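Local coordinates for protein carbohydrate kinase, FGGY (Novosphingobium aromaticivorans, PDB 3H6E) that probably phosphorylates a sugar or related polyol, as a kinase of the FGGY carbohydrate kinase family, at residues T8-L22 with Y64-H77. Numbering follows the deposited sequence.
Sequences TIVIDLGKTLSKVSL and YADHPVTTIVPVGH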
loop_
_atom_site.group_PDB
_atom_site.type_symbol
_atom_site.label_atom_id
_atom_site.label_comp_id
_atom_site.label_asym_id
_atom_site.label_seq_id
_atom_site.Cartn_x
_atom_site.Cartn_y
_atom_site.Cartn_z
ATOM N N THR A 8 3.031 3.558 24.225
ATOM C CA THR A 8 2.507 2.866 23.051
ATOM C C THR A 8 3.617 2.326 22.148
ATOM O O THR A 8 4.703 2.902 22.061
ATOM C CB THR A 8 1.590 3.780 22.237
ATOM O OG1 THR A 8 2.261 5.022 21.994
ATOM C CG2 THR A 8 0.305 4.050 23.004
ATOM N N ILE A 9 3.337 1.209 21.484
ATOM C CA ILE A 9 4.329 0.545 20.648
ATOM C C ILE A 9 3.720 0.010 19.356
ATOM O O ILE A 9 2.722 -0.714 19.372
ATOM C CB ILE A 9 5.000 -0.622 21.395
ATOM C CG1 ILE A 9 5.744 -0.107 22.631
ATOM C CG2 ILE A 9 5.941 -1.375 20.463
ATOM C CD1 ILE A 9 6.167 -1.198 23.604
ATOM N N VAL A 10 4.330 0.371 18.232
ATOM C CA VAL A 10 3.871 -0.102 16.937
ATOM C C VAL A 10 4.854 -1.109 16.350
ATOM O O VAL A 10 6.050 -0.838 16.256
ATOM C CB VAL A 10 3.704 1.059 15.943
ATOM C CG1 VAL A 10 3.052 0.563 14.664
ATOM C CG2 VAL A 10 2.888 2.188 16.569
ATOM N N ILE A 11 4.347 -2.275 15.966
ATOM C CA ILE A 11 5.163 -3.272 15.283
ATOM C C ILE A 11 4.799 -3.314 13.804
ATOM O O ILE A 11 3.696 -3.721 13.440
ATOM C CB ILE A 11 5.007 -4.667 15.908
ATOM C CG1 ILE A 11 3.625 -4.809 16.543
ATOM C CG2 ILE A 11 6.069 -4.897 16.963
ATOM C CD1 ILE A 11 3.521 -5.961 17.523
ATOM N N ASP A 12 5.724 -2.875 12.956
ATOM C CA ASP A 12 5.475 -2.803 11.522
ATOM C C ASP A 12 6.318 -3.821 10.775
ATOM O O ASP A 12 7.426 -3.523 10.331
ATOM C CB ASP A 12 5.758 -1.398 10.991
ATOM C CG ASP A 12 5.237 -1.195 9.584
ATOM O OD1 ASP A 12 5.048 -2.200 8.869
ATOM O OD2 ASP A 12 5.011 -0.031 9.194
ATOM N N LEU A 13 5.774 -5.021 10.632
ATOM C CA LEU A 13 6.482 -6.110 9.985
ATOM C C LEU A 13 6.177 -6.146 8.489
ATOM O O LEU A 13 5.441 -7.005 8.003
ATOM C CB LEU A 13 6.120 -7.419 10.680
ATOM C CG LEU A 13 6.317 -7.222 12.189
ATOM C CD1 LEU A 13 5.417 -8.114 13.017
ATOM C CD2 LEU A 13 7.778 -7.396 12.580
ATOM N N GLY A 14 6.752 -5.189 7.768
ATOM C CA GLY A 14 6.542 -5.071 6.340
ATOM C C GLY A 14 7.278 -6.138 5.556
ATOM O O GLY A 14 7.807 -7.095 6.126
ATOM N N LYS A 15 7.324 -5.965 4.241
ATOM C CA LYS A 15 7.896 -6.983 3.373
ATOM C C LYS A 15 9.421 -6.933 3.324
ATOM O O LYS A 15 10.078 -7.972 3.341
ATOM C CB LYS A 15 7.306 -6.893 1.963
ATOM C CG LYS A 15 7.572 -8.125 1.114
ATOM C CD LYS A 15 7.382 -9.401 1.925
ATOM C CE LYS A 15 7.328 -10.632 1.029
ATOM N NZ LYS A 15 8.493 -10.710 0.103
ATOM N N THR A 16 9.982 -5.730 3.265
ATOM C CA THR A 16 11.432 -5.581 3.191
ATOM C C THR A 16 12.034 -5.093 4.512
ATOM O O THR A 16 13.194 -5.377 4.816
ATOM C CB THR A 16 11.859 -4.643 2.037
ATOM O OG1 THR A 16 11.533 -3.287 2.360
ATOM C CG2 THR A 16 11.155 -5.036 0.745
ATOM N N LEU A 17 11.248 -4.362 5.294
ATOM C CA LEU A 17 11.728 -3.849 6.574
ATOM C C LEU A 17 10.737 -4.100 7.701
ATOM O O LEU A 17 9.542 -3.844 7.560
ATOM C CB LEU A 17 12.037 -2.351 6.482
ATOM C CG LEU A 17 13.273 -1.946 5.676
ATOM C CD1 LEU A 17 13.439 -0.433 5.669
ATOM C CD2 LEU A 17 14.520 -2.622 6.225
ATOM N N SER A 18 11.247 -4.608 8.819
ATOM C CA SER A 18 10.453 -4.741 10.033
ATOM C C SER A 18 10.897 -3.702 11.061
ATOM O O SER A 18 12.072 -3.627 11.418
ATOM C CB SER A 18 10.554 -6.158 10.605
ATOM O OG SER A 18 11.901 -6.578 10.715
ATOM N N LYS A 19 9.948 -2.895 11.521
ATOM C CA LYS A 19 10.252 -1.785 12.411
ATOM C C LYS A 19 9.427 -1.851 13.690
ATOM O O LYS A 19 8.208 -1.996 13.646
ATOM C CB LYS A 19 9.973 -0.455 11.708
ATOM C CG LYS A 19 10.335 -0.439 10.231
ATOM C CD LYS A 19 10.202 0.960 9.643
ATOM C CE LYS A 19 10.845 1.049 8.263
ATOM N NZ LYS A 19 10.916 2.453 7.759
ATOM N N VAL A 20 10.100 -1.743 14.829
ATOM C CA VAL A 20 9.415 -1.597 16.103
ATOM C C VAL A 20 9.657 -0.185 16.622
ATOM O O VAL A 20 10.786 0.306 16.601
ATOM C CB VAL A 20 9.891 -2.630 17.133
ATOM C CG1 VAL A 20 9.116 -2.472 18.434
ATOM C CG2 VAL A 20 9.731 -4.039 16.577
ATOM N N SER A 21 8.594 0.467 17.081
ATOM C CA SER A 21 8.672 1.881 17.420
ATOM C C SER A 21 7.965 2.239 18.724
ATOM O O SER A 21 6.889 1.725 19.026
ATOM C CB SER A 21 8.107 2.720 16.274
ATOM O OG SER A 21 6.828 2.257 15.875
ATOM N N LEU A 22 8.580 3.141 19.486
ATOM C CA LEU A 22 8.035 3.584 20.765
ATOM C C LEU A 22 7.625 5.048 20.696
ATOM O O LEU A 22 8.444 5.911 20.386
ATOM C CB LEU A 22 9.071 3.393 21.870
ATOM C CG LEU A 22 8.656 3.824 23.276
ATOM C CD1 LEU A 22 7.708 2.807 23.902
ATOM C CD2 LEU A 22 9.886 4.021 24.142
ATOM N N TYR A 64 11.945 -1.701 26.073
ATOM C CA TYR A 64 11.022 -0.648 26.484
ATOM C C TYR A 64 10.236 -1.020 27.739
ATOM O O TYR A 64 9.068 -0.664 27.872
ATOM C CB TYR A 64 10.045 -0.315 25.350
ATOM C CG TYR A 64 10.695 -0.116 23.997
ATOM C CD1 TYR A 64 11.370 1.059 23.693
ATOM C CD2 TYR A 64 10.621 -1.100 23.020
ATOM C CE1 TYR A 64 11.961 1.246 22.455
ATOM C CE2 TYR A 64 11.208 -0.924 21.778
ATOM C CZ TYR A 64 11.877 0.249 21.501
ATOM O OH TYR A 64 12.464 0.428 20.269
ATOM N N ALA A 65 10.880 -1.730 28.661
ATOM C CA ALA A 65 10.207 -2.184 29.876
ATOM C C ALA A 65 10.082 -1.085 30.931
ATOM O O ALA A 65 9.236 -1.169 31.822
ATOM C CB ALA A 65 10.914 -3.402 30.456
ATOM N N ASP A 66 10.923 -0.061 30.832
ATOM C CA ASP A 66 10.898 1.042 31.788
ATOM C C ASP A 66 9.809 2.054 31.457
ATOM O O ASP A 66 9.557 2.980 32.228
ATOM C CB ASP A 66 12.255 1.751 31.831
ATOM C CG ASP A 66 13.256 1.048 32.727
ATOM O OD1 ASP A 66 13.126 -0.181 32.929
ATOM O OD2 ASP A 66 14.176 1.730 33.229
ATOM N N HIS A 67 9.163 1.873 30.311
ATOM C CA HIS A 67 8.192 2.847 29.826
ATOM C C HIS A 67 6.747 2.491 30.178
ATOM O O HIS A 67 6.401 1.315 30.294
ATOM C CB HIS A 67 8.342 3.024 28.317
ATOM C CG HIS A 67 9.710 3.459 27.895
ATOM N ND1 HIS A 67 10.773 2.586 27.802
ATOM C CD2 HIS A 67 10.189 4.675 27.541
ATOM C CE1 HIS A 67 11.848 3.245 27.407
ATOM N NE2 HIS A 67 11.521 4.513 27.241
ATOM N N PRO A 68 5.901 3.522 30.348
ATOM C CA PRO A 68 4.476 3.406 30.676
ATOM C C PRO A 68 3.653 2.928 29.485
ATOM O O PRO A 68 2.781 3.661 29.014
ATOM C CB PRO A 68 4.073 4.850 31.017
ATOM C CG PRO A 68 5.356 5.598 31.190
ATOM C CD PRO A 68 6.329 4.928 30.290
ATOM N N VAL A 69 3.927 1.718 29.007
ATOM C CA VAL A 69 3.254 1.198 27.821
ATOM C C VAL A 69 1.856 0.662 28.133
ATOM O O VAL A 69 1.681 -0.215 28.982
ATOM C CB VAL A 69 4.095 0.112 27.121
ATOM C CG1 VAL A 69 3.410 -0.347 25.838
ATOM C CG2 VAL A 69 5.492 0.642 26.829
ATOM N N THR A 70 0.863 1.204 27.434
ATOM C CA THR A 70 -0.528 0.850 27.679
ATOM C C THR A 70 -1.210 0.265 26.445
ATOM O O THR A 70 -2.345 -0.206 26.523
ATOM C CB THR A 70 -1.336 2.067 28.168
ATOM O OG1 THR A 70 -1.287 3.108 27.184
ATOM C CG2 THR A 70 -0.765 2.589 29.477
ATOM N N THR A 71 -0.520 0.297 25.309
ATOM C CA THR A 71 -1.085 -0.211 24.063
ATOM C C THR A 71 -0.015 -0.605 23.050
ATOM O O THR A 71 0.988 0.092 22.881
ATOM C CB THR A 71 -2.025 0.823 23.402
ATOM O OG1 THR A 71 -3.133 1.099 24.267
ATOM C CG2 THR A 71 -2.553 0.295 22.080
ATOM N N ILE A 72 -0.238 -1.736 22.386
ATOM C CA ILE A 72 0.546 -2.124 21.221
ATOM C C ILE A 72 -0.394 -2.288 20.029
ATOM O O ILE A 72 -1.474 -2.865 20.157
ATOM C CB ILE A 72 1.279 -3.455 21.432
ATOM C CG1 ILE A 72 2.154 -3.403 22.679
ATOM C CG2 ILE A 72 2.119 -3.802 20.210
ATOM C CD1 ILE A 72 2.817 -4.731 22.988
ATOM N N VAL A 73 0.013 -1.775 18.874
ATOM C CA VAL A 73 -0.765 -1.954 17.653
ATOM C C VAL A 73 0.091 -2.512 16.517
ATOM O O VAL A 73 1.109 -1.928 16.155
ATOM C CB VAL A 73 -1.475 -0.656 17.226
ATOM C CG1 VAL A 73 -0.650 0.559 17.611
ATOM C CG2 VAL A 73 -1.787 -0.683 15.729
ATOM N N PRO A 74 -0.325 -3.662 15.965
ATOM C CA PRO A 74 0.396 -4.429 14.942
ATOM C C PRO A 74 0.128 -3.920 13.534
ATOM O O PRO A 74 -0.982 -3.482 13.239
ATOM C CB PRO A 74 -0.185 -5.845 15.088
ATOM C CG PRO A 74 -1.133 -5.790 16.273
ATOM C CD PRO A 74 -1.536 -4.365 16.407
ATOM N N VAL A 75 1.143 -3.986 12.679
ATOM C CA VAL A 75 1.024 -3.585 11.282
ATOM C C VAL A 75 1.732 -4.607 10.401
ATOM O O VAL A 75 2.875 -4.981 10.666
ATOM C CB VAL A 75 1.651 -2.203 11.033
ATOM C CG1 VAL A 75 1.601 -1.859 9.552
ATOM C CG2 VAL A 75 0.947 -1.140 11.857
ATOM N N GLY A 76 1.051 -5.061 9.354
ATOM C CA GLY A 76 1.612 -6.073 8.479
ATOM C C GLY A 76 1.433 -5.774 7.007
ATOM O O GLY A 76 0.411 -5.232 6.586
ATOM N N HIS A 77 2.440 -6.120 6.218
ATOM C CA HIS A 77 2.319 -6.049 4.777
ATOM C C HIS A 77 1.224 -7.021 4.335
ATOM O O HIS A 77 0.873 -7.954 5.065
ATOM C CB HIS A 77 3.650 -6.403 4.114
ATOM C CG HIS A 77 3.981 -7.862 4.170
ATOM N ND1 HIS A 77 3.500 -8.767 3.251
ATOM C CD2 HIS A 77 4.746 -8.573 5.033
ATOM C CE1 HIS A 77 3.949 -9.974 3.547
ATOM N NE2 HIS A 77 4.708 -9.883 4.623
#
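Ile9, Ile11 and Leu13 donate backbone N-H hydrogen bonds to the carbonyls of Thr71, Val73 and Val75, pairing strands 9-13 and 71-76 in parallel. This is the centre of the mixed sheet in the N-terminal domain of the actin-like ATPase fold, where the 9-22 hairpin joins strand 71-76. The rungs alternate, Val73 N to Ile9 O (3.0 Å) and Val75 N to Ile11 O (2.7 Å) interleaving with those donated by the first strand. Asp12 has its CG anti to its own backbone N (chi1 -168°), which lays the carboxylate alongside Val75 CG1, 3.5 Å from Asp12 OD1; OD2 makes a weak hydrogen bond to Ser426 OG, and OD1 lies near the like-charged Asp233. Past the strand ends, Lys15 CD sits over one face of the His77 ring, 3.9 Å from its centroid, while NZ reaches on to Asp95. With an alanine at His77, Lys15 CD would probably lose that face and Trp152 its ring partner. On the face of Ile9, Ile11 and Ile72, which helix 50-63 covers in part, Ile11 CD1 meets Ile72 CG2. At the other end Ile9 CD1 packs on Val69 CG1 (3.6 Å), and Leu22 slides alongside Tyr64, its CD2 resting over one face of the His67 ring, 3.6 Å from the centroid.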